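Local coordinates for protein WZI (Escherichia coli, PDB 2YNK) that is an outer membrane lectin that underpins group 1 capsule assembly, with a beta-barrel that binds carbohydrate, at residues A[8-13]-A[60-65]; A[322-327]-A[375-380]; A[381-386]-A[416-421]; A[423-428]-A[448-453]. All coordinates share one frame; numbering follows the deposited sequence.

Contact 1. Residues A[8-13]-A[60-65]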
# COMPACT_ATOMS: atom_id res chain seq x y z
N ASN A 8 -2.16 -5.71 6.21
CA ASN A 8 -3.07 -4.69 6.71
C ASN A 8 -3.16 -4.75 8.24
O ASN A 8 -3.19 -3.71 8.90
CB ASN A 8 -4.44 -4.84 6.07
CG ASN A 8 -5.40 -3.74 6.48
OD1 ASN A 8 -5.09 -2.56 6.38
ND2 ASN A 8 -6.58 -4.13 6.92
N ASP A 9 -3.22 -5.96 8.78
CA ASP A 9 -3.22 -6.17 10.23
C ASP A 9 -1.96 -5.62 10.88
O ASP A 9 -2.05 -4.92 11.89
CB ASP A 9 -3.39 -7.66 10.56
CG ASP A 9 -4.85 -8.12 10.49
OD1 ASP A 9 -5.73 -7.26 10.25
OD2 ASP A 9 -5.11 -9.33 10.67
N LEU A 10 -0.80 -5.91 10.29
CA LEU A 10 0.48 -5.42 10.81
C LEU A 10 0.53 -3.89 10.82
O LEU A 10 0.90 -3.28 11.84
CB LEU A 10 1.65 -5.94 9.97
CG LEU A 10 3.05 -5.65 10.54
CD1 LEU A 10 3.23 -6.40 11.86
CD2 LEU A 10 4.16 -6.02 9.56
N ARG A 11 0.18 -3.30 9.68
CA ARG A 11 0.25 -1.86 9.50
C ARG A 11 -0.59 -1.12 10.52
O ARG A 11 -0.15 -0.13 11.07
CB ARG A 11 -0.20 -1.44 8.09
CG ARG A 11 -0.36 0.07 7.97
CD ARG A 11 -0.38 0.62 6.56
NE ARG A 11 -0.43 2.08 6.66
CZ ARG A 11 -0.99 2.91 5.79
NH1 ARG A 11 -1.57 2.46 4.68
NH2 ARG A 11 -0.97 4.22 6.03
N ASN A 12 -1.81 -1.59 10.76
CA ASN A 12 -2.71 -0.91 11.69
C ASN A 12 -2.19 -1.02 13.14
O ASN A 12 -2.26 -0.06 13.91
CB ASN A 12 -4.14 -1.46 11.57
CG ASN A 12 -4.75 -1.24 10.18
OD1 ASN A 12 -5.13 -2.19 9.50
ND2 ASN A 12 -4.83 0.02 9.76
N ASP A 13 -1.64 -2.18 13.49
CA ASP A 13 -1.01 -2.40 14.78
C ASP A 13 0.24 -1.51 14.97
O ASP A 13 0.42 -0.90 16.03
CB ASP A 13 -0.68 -3.89 14.97
CG ASP A 13 -1.89 -4.71 15.44
OD1 ASP A 13 -3.02 -4.21 15.34
OD2 ASP A 13 -1.71 -5.84 15.94
N GLN A 60 4.41 -11.76 16.66
CA GLN A 60 3.52 -12.86 16.36
C GLN A 60 3.11 -12.81 14.89
O GLN A 60 3.08 -13.84 14.20
CB GLN A 60 2.28 -12.82 17.25
CG GLN A 60 1.40 -14.05 17.09
CD GLN A 60 0.07 -13.97 17.83
OE1 GLN A 60 -0.25 -12.97 18.46
NE2 GLN A 60 -0.71 -15.04 17.73
N ARG A 61 2.80 -11.60 14.40
CA ARG A 61 2.36 -11.43 13.03
C ARG A 61 3.50 -11.73 12.06
O ARG A 61 3.32 -12.51 11.12
CB ARG A 61 1.80 -10.02 12.81
CG ARG A 61 1.12 -9.80 11.46
CD ARG A 61 -0.05 -10.75 11.22
NE ARG A 61 -0.62 -10.57 9.87
CZ ARG A 61 -1.43 -11.43 9.27
NH1 ARG A 61 -1.83 -12.55 9.85
NH2 ARG A 61 -1.87 -11.15 8.05
N LEU A 62 4.68 -11.14 12.29
CA LEU A 62 5.84 -11.38 11.44
C LEU A 62 6.23 -12.86 11.40
O LEU A 62 6.77 -13.33 10.40
CB LEU A 62 7.04 -10.55 11.90
CG LEU A 62 6.92 -9.03 11.89
CD1 LEU A 62 8.00 -8.39 12.77
CD2 LEU A 62 6.98 -8.49 10.48
N SER A 63 5.95 -13.60 12.48
CA SER A 63 6.11 -15.06 12.48
C SER A 63 5.09 -15.71 11.57
O SER A 63 5.40 -16.66 10.87
CB SER A 63 5.95 -15.64 13.88
OG SER A 63 7.11 -15.40 14.64
N ALA A 64 3.86 -15.22 11.62
CA ALA A 64 2.80 -15.72 10.74
C ALA A 64 3.15 -15.45 9.27
O ALA A 64 3.21 -16.37 8.46
CB ALA A 64 1.47 -15.06 11.10
N LEU A 65 3.42 -14.19 8.97
CA LEU A 65 3.74 -13.76 7.62
C LEU A 65 4.92 -14.53 7.02
O LEU A 65 4.86 -14.97 5.86
CB LEU A 65 4.06 -12.26 7.61
CG LEU A 65 2.84 -11.36 7.81
CD1 LEU A 65 3.24 -9.91 8.05
CD2 LEU A 65 1.95 -11.48 6.59
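L10 on helix 8-19 meets R61, L62 and L65 on helix 49-65. The two short helical segments run nearly antiparallel, at 161°, and their axes come within 10.4 Å. L10 supplies the apolar contacts. Its CG stands anti to the backbone N (chi1 -172°), which places the branch point of the two methyls. L10 CD1 rests against the base of the arginine, 4.0 Å from R61 CB. L10 CD2 meets L62 CD2 at 3.9 Å, and these two leucines cross at about a right angle. L10 CD2 is also 4.3 Å from L65 CD1. V4 of strand 3-4 touches both L10 and L62.

The polar part centres on R61, whose chain is bent at chi2. D9 CB lies over one face of the guanidinium, 4.1 Å from R61 NE. D9 OD2 is 4.5 Å from R61 NH2 and well out of the guanidinium plane, so only the charges are near each other.

No hydrogen bond joins the two segments. Between them the contact is therefore packing, of leucine on leucine and on the aliphatic part of R61. D13 and R57 add a salt bridge between the same helices. The charged tip of R61 is shared between salt bridges to D7 and to E451 of barrel strand 444-454.

Contact 2. Residues A[322-327]-A[375-380]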
# COMPACT_ATOMS: atom_id res chain seq x y z
N ALA A 322 -8.18 -2.29 21.47
CA ALA A 322 -7.63 -1.17 20.73
C ALA A 322 -8.60 -0.72 19.63
O ALA A 322 -9.28 -1.55 19.01
CB ALA A 322 -6.29 -1.55 20.12
N VAL A 323 -8.67 0.59 19.40
CA VAL A 323 -9.57 1.15 18.41
C VAL A 323 -8.79 2.00 17.42
O VAL A 323 -8.06 2.90 17.83
CB VAL A 323 -10.69 1.97 19.06
CG1 VAL A 323 -11.52 2.68 18.00
CG2 VAL A 323 -11.58 1.07 19.88
N ASN A 324 -8.97 1.69 16.13
CA ASN A 324 -8.32 2.40 15.01
C ASN A 324 -9.38 3.08 14.16
O ASN A 324 -10.38 2.46 13.83
CB ASN A 324 -7.61 1.42 14.09
CG ASN A 324 -6.27 0.99 14.60
OD1 ASN A 324 -5.31 1.76 14.56
ND2 ASN A 324 -6.16 -0.26 15.03
N TRP A 325 -9.16 4.33 13.79
CA TRP A 325 -10.06 4.99 12.86
C TRP A 325 -9.36 5.98 11.99
O TRP A 325 -8.35 6.56 12.39
CB TRP A 325 -11.21 5.66 13.60
CG TRP A 325 -10.79 6.86 14.41
CD1 TRP A 325 -10.44 6.90 15.75
CD2 TRP A 325 -10.65 8.24 13.94
NE1 TRP A 325 -10.11 8.17 16.14
CE2 TRP A 325 -10.21 9.02 15.11
CE3 TRP A 325 -10.84 8.89 12.73
CZ2 TRP A 325 -9.98 10.38 15.03
CZ3 TRP A 325 -10.60 10.27 12.67
CH2 TRP A 325 -10.18 10.99 13.79
N TYR A 326 -9.88 6.16 10.78
CA TYR A 326 -9.37 7.21 9.90
C TYR A 326 -10.50 7.84 9.10
O TYR A 326 -11.54 7.21 8.87
CB TYR A 326 -8.24 6.69 9.00
CG TYR A 326 -8.67 5.68 7.95
CD1 TYR A 326 -9.49 6.06 6.89
CD2 TYR A 326 -8.24 4.37 7.99
CE1 TYR A 326 -9.89 5.16 5.93
CE2 TYR A 326 -8.63 3.46 7.03
CZ TYR A 326 -9.46 3.86 6.00
OH TYR A 326 -9.87 2.97 5.02
N LEU A 327 -10.30 9.08 8.69
CA LEU A 327 -11.20 9.76 7.77
C LEU A 327 -10.31 10.35 6.69
O LEU A 327 -9.38 11.09 7.00
CB LEU A 327 -12.01 10.84 8.49
CG LEU A 327 -13.16 11.46 7.69
CD1 LEU A 327 -14.06 10.38 7.10
CD2 LEU A 327 -13.98 12.43 8.53
N GLU A 375 -12.19 0.46 13.47
CA GLU A 375 -12.09 -0.94 13.89
C GLU A 375 -11.64 -1.18 15.35
O GLU A 375 -10.75 -0.51 15.89
CB GLU A 375 -11.22 -1.75 12.94
CG GLU A 375 -9.81 -1.23 12.77
CD GLU A 375 -8.76 -2.31 12.56
OE1 GLU A 375 -9.13 -3.50 12.45
OE2 GLU A 375 -7.55 -1.95 12.53
N LEU A 376 -12.30 -2.16 15.95
CA LEU A 376 -12.01 -2.62 17.28
C LEU A 376 -11.17 -3.87 17.15
O LEU A 376 -11.47 -4.74 16.32
CB LEU A 376 -13.31 -2.96 18.02
CG LEU A 376 -13.11 -3.41 19.48
CD1 LEU A 376 -12.84 -2.20 20.36
CD2 LEU A 376 -14.32 -4.18 19.97
N ILE A 377 -10.12 -3.96 17.96
CA ILE A 377 -9.28 -5.14 18.00
C ILE A 377 -9.22 -5.65 19.44
O ILE A 377 -8.71 -4.97 20.34
CB ILE A 377 -7.88 -4.86 17.43
CG1 ILE A 377 -8.00 -4.17 16.06
CG2 ILE A 377 -7.12 -6.16 17.28
CD1 ILE A 377 -6.69 -3.83 15.38
N THR A 378 -9.76 -6.84 19.64
CA THR A 378 -9.75 -7.50 20.94
C THR A 378 -8.35 -7.89 21.40
O THR A 378 -7.43 -8.02 20.58
CB THR A 378 -10.59 -8.80 20.89
OG1 THR A 378 -11.85 -8.53 20.26
CG2 THR A 378 -10.84 -9.35 22.31
N GLU A 379 -8.21 -8.04 22.72
CA GLU A 379 -7.06 -8.72 23.34
C GLU A 379 -6.85 -10.08 22.68
O GLU A 379 -5.75 -10.46 22.33
CB GLU A 379 -7.36 -8.87 24.84
CG GLU A 379 -6.35 -9.65 25.65
CD GLU A 379 -6.58 -9.50 27.14
OE1 GLU A 379 -7.72 -9.15 27.54
OE2 GLU A 379 -5.61 -9.72 27.91
N ASP A 380 -7.97 -10.79 22.54
CA ASP A 380 -8.14 -11.98 21.71
C ASP A 380 -7.57 -11.90 20.27
O ASP A 380 -7.29 -12.93 19.65
CB ASP A 380 -9.65 -12.23 21.62
CG ASP A 380 -10.00 -13.63 21.19
OD1 ASP A 380 -9.09 -14.47 21.07
OD2 ASP A 380 -11.21 -13.89 20.98
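A322, V323 and N324 pair with I377, L376 and E375 as antiparallel strands, with axes 4.8 Å apart and directions at 157°. A322 with I377 and N324 with E375 are the hydrogen-bonded pairs, each closed by two N-H...O bonds. One of these runs from I377 N to A322 O at 2.8 Å. V323 with L376 is the non-hydrogen-bonded pair between them.

V323 and L376 share one face of the sheet. V323 CG2 meets L376 CD1 at 3.5 Å. W318 touches both side chains, and a dodecane touches L376.

The other face carries A322, N324, E375 and I377. N324 and E375 lie side by side, pointing the same way, with amide and carboxylate planes 31° apart. E375 CG sits between the backbone N and the carbonyl carbon (chi1 57°), and it packs 3.7 Å from N324 CB. N324 ND2 is 3.3 Å from E375 OE2 and 3.6 Å from I377 CD1. N324 OD1, the oxygen of the same amide, is hydrogen-bonded to H315 ND1. Helix 8-19 covers this face, with W16 on A322 and N324, and N12 on E375.

The chemistry thus divides across one strand pair. The valine-leucine face meets alkane and is consistent with a lipid-facing barrel exterior. The face with the amide and carboxylate looks toward helix 8-19 inside the barrel.

Contact 3. Residues A[381-386]-A[416-421]. With D12 (dodecane), chain C.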
# COMPACT_ATOMS: atom_id res chain seq x y z
N ASN A 381 -7.42 -10.69 19.74
CA ASN A 381 -7.07 -10.44 18.34
C ASN A 381 -8.19 -10.76 17.36
O ASN A 381 -7.93 -11.14 16.22
CB ASN A 381 -5.80 -11.18 17.93
CG ASN A 381 -5.21 -10.67 16.63
OD1 ASN A 381 -5.38 -9.50 16.26
ND2 ASN A 381 -4.50 -11.53 15.93
N GLN A 382 -9.44 -10.63 17.79
CA GLN A 382 -10.56 -10.52 16.87
C GLN A 382 -10.59 -9.07 16.43
O GLN A 382 -10.29 -8.19 17.23
CB GLN A 382 -11.87 -10.89 17.56
CG GLN A 382 -12.02 -12.36 17.86
CD GLN A 382 -13.36 -12.67 18.49
OE1 GLN A 382 -14.41 -12.39 17.91
NE2 GLN A 382 -13.33 -13.24 19.69
N ARG A 383 -10.94 -8.81 15.18
CA ARG A 383 -10.98 -7.43 14.69
C ARG A 383 -12.27 -7.14 13.95
O ARG A 383 -12.52 -7.71 12.89
CB ARG A 383 -9.79 -7.15 13.78
CG ARG A 383 -8.50 -7.83 14.18
CD ARG A 383 -7.32 -7.25 13.43
NE ARG A 383 -6.06 -7.59 14.07
CZ ARG A 383 -4.91 -6.94 13.89
NH1 ARG A 383 -4.81 -5.90 13.06
NH2 ARG A 383 -3.84 -7.34 14.56
N TRP A 384 -13.09 -6.25 14.52
CA TRP A 384 -14.32 -5.82 13.90
C TRP A 384 -14.10 -4.52 13.21
O TRP A 384 -13.46 -3.64 13.76
CB TRP A 384 -15.39 -5.63 14.94
CG TRP A 384 -15.53 -6.84 15.80
CD1 TRP A 384 -14.83 -7.16 16.95
CD2 TRP A 384 -16.43 -7.97 15.57
NE1 TRP A 384 -15.23 -8.37 17.45
CE2 TRP A 384 -16.19 -8.91 16.67
CE3 TRP A 384 -17.37 -8.29 14.61
CZ2 TRP A 384 -16.88 -10.10 16.77
CZ3 TRP A 384 -18.06 -9.50 14.72
CH2 TRP A 384 -17.81 -10.38 15.78
N SER A 385 -14.64 -4.37 12.01
CA SER A 385 -14.46 -3.13 11.27
C SER A 385 -15.74 -2.65 10.62
O SER A 385 -16.65 -3.44 10.35
CB SER A 385 -13.34 -3.27 10.25
OG SER A 385 -13.13 -4.63 9.92
N THR A 386 -15.82 -1.35 10.40
CA THR A 386 -16.91 -0.75 9.64
C THR A 386 -16.35 0.35 8.76
O THR A 386 -15.48 1.12 9.18
CB THR A 386 -17.99 -0.21 10.56
OG1 THR A 386 -18.55 -1.30 11.29
CG2 THR A 386 -19.10 0.48 9.77
N GLY A 416 -16.41 -5.83 8.37
CA GLY A 416 -15.39 -6.87 8.37
C GLY A 416 -15.23 -7.55 9.71
O GLY A 416 -15.52 -6.97 10.76
N TRP A 417 -14.80 -8.81 9.67
CA TRP A 417 -14.39 -9.54 10.87
C TRP A 417 -13.19 -10.38 10.56
O TRP A 417 -13.13 -11.05 9.51
CB TRP A 417 -15.51 -10.42 11.41
CG TRP A 417 -15.06 -11.26 12.57
CD1 TRP A 417 -15.01 -10.89 13.91
CD2 TRP A 417 -14.55 -12.64 12.54
NE1 TRP A 417 -14.53 -11.92 14.69
CE2 TRP A 417 -14.24 -12.99 13.93
CE3 TRP A 417 -14.34 -13.58 11.55
CZ2 TRP A 417 -13.75 -14.23 14.28
CZ3 TRP A 417 -13.84 -14.83 11.91
CH2 TRP A 417 -13.55 -15.15 13.25
N SER A 418 -12.22 -10.33 11.47
CA SER A 418 -10.97 -11.06 11.38
C SER A 418 -10.84 -11.85 12.67
O SER A 418 -11.14 -11.33 13.75
CB SER A 418 -9.82 -10.07 11.24
OG SER A 418 -8.58 -10.70 10.95
N GLY A 419 -10.44 -13.11 12.58
CA GLY A 419 -10.28 -13.93 13.78
C GLY A 419 -9.63 -15.28 13.58
O GLY A 419 -9.79 -15.91 12.54
N ASP A 420 -8.89 -15.72 14.60
CA ASP A 420 -8.29 -17.05 14.62
C ASP A 420 -9.37 -18.10 14.86
O ASP A 420 -10.12 -17.99 15.82
CB ASP A 420 -7.22 -17.15 15.71
CG ASP A 420 -5.98 -16.32 15.39
OD1 ASP A 420 -5.70 -16.09 14.20
OD2 ASP A 420 -5.28 -15.91 16.34
N VAL A 421 -9.43 -19.11 13.99
CA VAL A 421 -10.48 -20.13 14.06
C VAL A 421 -10.00 -21.38 14.79
O VAL A 421 -10.75 -21.99 15.56
CB VAL A 421 -10.97 -20.52 12.65
CG1 VAL A 421 -11.93 -21.70 12.72
CG2 VAL A 421 -11.63 -19.33 11.97
C1 D12 C . -18.98 -17.01 8.74
C2 D12 C . -17.83 -17.78 9.38
C3 D12 C . -17.81 -17.63 10.90
C4 D12 C . -16.79 -18.57 11.55
C5 D12 C . -16.23 -18.03 12.87
C6 D12 C . -15.75 -19.17 13.78
C7 D12 C . -14.99 -18.67 15.02
C8 D12 C . -14.21 -19.81 15.69
C9 D12 C . -13.35 -19.33 16.86
C10 D12 C . -12.82 -20.48 17.74
C11 D12 C . -11.50 -20.13 18.44
C12 D12 C . -11.54 -20.43 19.92
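Residues 383-386 and 416-421 pair as antiparallel neighbours in the closed beta-barrel, with axes 4.7 Å apart and directions at 167°. R383 with S418 and S385 with G416 are hydrogen-bonded pairs, and W384 with W417 is the non-hydrogen-bonded pair between them. S385 OG adds a weak hydrogen bond to G416 O.

The two tryptophans meet edge-to-face, with planes at 55°. W417 CG is anti to the backbone N (chi1 175°), which starts the indole beside its own carbonyl carbon. The edge of W417 is turned toward the six-membered ring of W384. W417 CD1 stands 3.2 Å above the W384 ring plane, offset toward the rim, and comes 3.4 Å from W384 CH2. The indole nitrogen is also used: W417 NE1 donates to Q382 OE1 at 3.3 Å, and the oxygen lies in the ring plane. Q382 NE2 hydrogen-bonds to D380.

R383, S385 and S418 point to the opposite face, where R383 CB packs 3.9 Å from S418 CB. The R383 guanidinium takes N381 OD1 side-on, with NE at 3.0 Å and NH2 at 3.2 Å from that oxygen. Both donors serve one atom, which lies in the guanidinium plane. R383 NH2 also forms a salt bridge to D13 of helix 8-19, which lies inside the barrel.

Dodecanes also touch W384. Another lies by W417, with its C5 4.0 Å from W417 CH2.

Contact 4. Residues A[423-428]-A[448-453]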
# COMPACT_ATOMS: atom_id res chain seq x y z
N GLN A 423 -6.16 -22.98 16.39
CA GLN A 423 -4.76 -22.69 16.66
C GLN A 423 -4.32 -21.42 15.90
O GLN A 423 -4.74 -20.32 16.26
CB GLN A 423 -3.89 -23.90 16.34
CG GLN A 423 -4.10 -25.05 17.31
CD GLN A 423 -3.22 -26.25 16.99
OE1 GLN A 423 -2.23 -26.50 17.67
NE2 GLN A 423 -3.59 -26.99 15.96
N SER A 424 -3.53 -21.58 14.84
CA SER A 424 -2.98 -20.43 14.12
C SER A 424 -3.70 -20.13 12.79
O SER A 424 -3.31 -19.21 12.06
CB SER A 424 -1.49 -20.66 13.87
OG SER A 424 -0.81 -19.43 13.71
N VAL A 425 -4.73 -20.90 12.47
CA VAL A 425 -5.47 -20.72 11.23
C VAL A 425 -6.41 -19.53 11.34
O VAL A 425 -7.38 -19.57 12.10
CB VAL A 425 -6.30 -21.96 10.86
CG1 VAL A 425 -6.92 -21.78 9.48
CG2 VAL A 425 -5.45 -23.23 10.90
N ARG A 426 -6.12 -18.47 10.58
CA ARG A 426 -6.89 -17.22 10.65
C ARG A 426 -7.83 -17.03 9.45
O ARG A 426 -7.48 -17.31 8.31
CB ARG A 426 -5.96 -16.01 10.74
CG ARG A 426 -6.68 -14.72 11.13
CD ARG A 426 -5.69 -13.59 11.39
NE ARG A 426 -6.32 -12.40 11.96
CZ ARG A 426 -6.70 -12.27 13.23
NH1 ARG A 426 -6.57 -13.27 14.08
NH2 ARG A 426 -7.25 -11.14 13.65
N LEU A 427 -9.00 -16.50 9.76
CA LEU A 427 -10.09 -16.34 8.84
C LEU A 427 -10.42 -14.85 8.72
O LEU A 427 -10.44 -14.14 9.73
CB LEU A 427 -11.29 -17.11 9.39
CG LEU A 427 -12.56 -17.31 8.56
CD1 LEU A 427 -12.26 -18.07 7.28
CD2 LEU A 427 -13.59 -18.03 9.41
N ASN A 428 -10.66 -14.37 7.50
CA ASN A 428 -10.95 -12.95 7.24
C ASN A 428 -12.19 -12.79 6.40
O ASN A 428 -12.17 -13.10 5.21
CB ASN A 428 -9.78 -12.27 6.51
CG ASN A 428 -8.78 -11.64 7.47
OD1 ASN A 428 -8.32 -12.28 8.43
ND2 ASN A 428 -8.43 -10.38 7.21
N ALA A 448 -14.32 -13.93 1.83
CA ALA A 448 -13.76 -14.63 2.98
C ALA A 448 -12.38 -15.15 2.61
O ALA A 448 -12.21 -15.78 1.57
CB ALA A 448 -14.65 -15.79 3.41
N GLY A 449 -11.39 -14.85 3.46
CA GLY A 449 -10.03 -15.32 3.26
C GLY A 449 -9.52 -16.14 4.43
O GLY A 449 -10.07 -16.10 5.54
N ILE A 450 -8.45 -16.89 4.19
CA ILE A 450 -7.90 -17.81 5.17
C ILE A 450 -6.37 -17.79 5.12
O ILE A 450 -5.79 -17.60 4.06
CB ILE A 450 -8.43 -19.24 4.90
CG1 ILE A 450 -8.22 -20.12 6.13
CG2 ILE A 450 -7.77 -19.84 3.67
CD1 ILE A 450 -9.01 -21.41 6.08
N GLU A 451 -5.74 -17.96 6.28
CA GLU A 451 -4.28 -18.01 6.39
C GLU A 451 -3.87 -19.21 7.24
O GLU A 451 -4.34 -19.35 8.38
CB GLU A 451 -3.75 -16.75 7.07
CG GLU A 451 -4.02 -15.44 6.33
CD GLU A 451 -3.46 -14.22 7.07
OE1 GLU A 451 -3.33 -14.28 8.31
OE2 GLU A 451 -3.13 -13.21 6.41
N ILE A 452 -3.01 -20.07 6.70
CA ILE A 452 -2.51 -21.24 7.42
C ILE A 452 -0.99 -21.29 7.37
O ILE A 452 -0.41 -21.67 6.35
CB ILE A 452 -3.07 -22.57 6.84
CG1 ILE A 452 -4.60 -22.56 6.75
CG2 ILE A 452 -2.64 -23.74 7.72
CD1 ILE A 452 -5.13 -21.92 5.50
N PRO A 453 -0.33 -20.90 8.47
CA PRO A 453 1.13 -21.02 8.55
C PRO A 453 1.59 -22.38 9.08
O PRO A 453 0.96 -22.92 9.97
CB PRO A 453 1.54 -19.89 9.50
CG PRO A 453 0.27 -19.21 9.92
CD PRO A 453 -0.85 -20.14 9.61
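R426 and E451 form a hydrogen-bonded antiparallel pair, and their side chains lie side by side, pointing the same way. N428 with G449 is the second such pair, and L427 with I450 lies between them. The strand directions are at 164°. At the end of the pairing, P453 CD lies 3.6 Å from S424 O.

R426 can be followed outward from the backbone. R426 CB is 4.0 Å from E451 OE1. CG stands anti to the backbone N (chi1 -166°), and the chain stays extended as far as NE. R426 CD is again close to E451 OE1, at 3.9 Å. The next atom passes the carboxylate by: R426 NE is 5.1 Å from E451 OE1. It makes a weak hydrogen bond to S418 OG and a long, weak ion pair with D9. At the tip, NH1 forms a salt bridge to D420 and NH2 hydrogen-bonds to N381 O. The two groups lie alongside with their charged atoms not in contact, and each has other partners, R61 in the case of E451.

The opposite face is apolar. V425 CG1 meets I452 CG1 at 3.7 Å and I450 CG1 at 4.0 Å. L427 CD1 packs over the backbone, 3.4 Å from G449 O. Dodecanes touch L427, A448 and I450.

This is a beta hairpin of strands 425-435 and 444-454. Strand 444-454 also bonds through its backbone to strand 69-76, which closes the barrel. The alkane-lined outer face and charged inner face are typical of an outer membrane beta-barrel.

How the contacts relate
Contacts 2, 3 and 4 are strand pairs of one barrel, whereas contact 1 joins two helices packed against its inner side. Contact 2 is buried, contacts 1 and 3 are partly buried, and contact 4 lies at the surface. Contacts 2 and 3 adjoin through neighbouring strands 368-377 and 383-393, and contacts 3 and 4 through 408-422 and 425-435. Backbone hydrogen bonds hold the three strand pairs; contact 1 relies on side-chain packing. Charged side chains join the helices of contact 1 to contacts 3 and 4, while contact 2 meets helix 8-13 by packing. All three strand contacts carry apolar or aromatic residues on the face where dodecane binds.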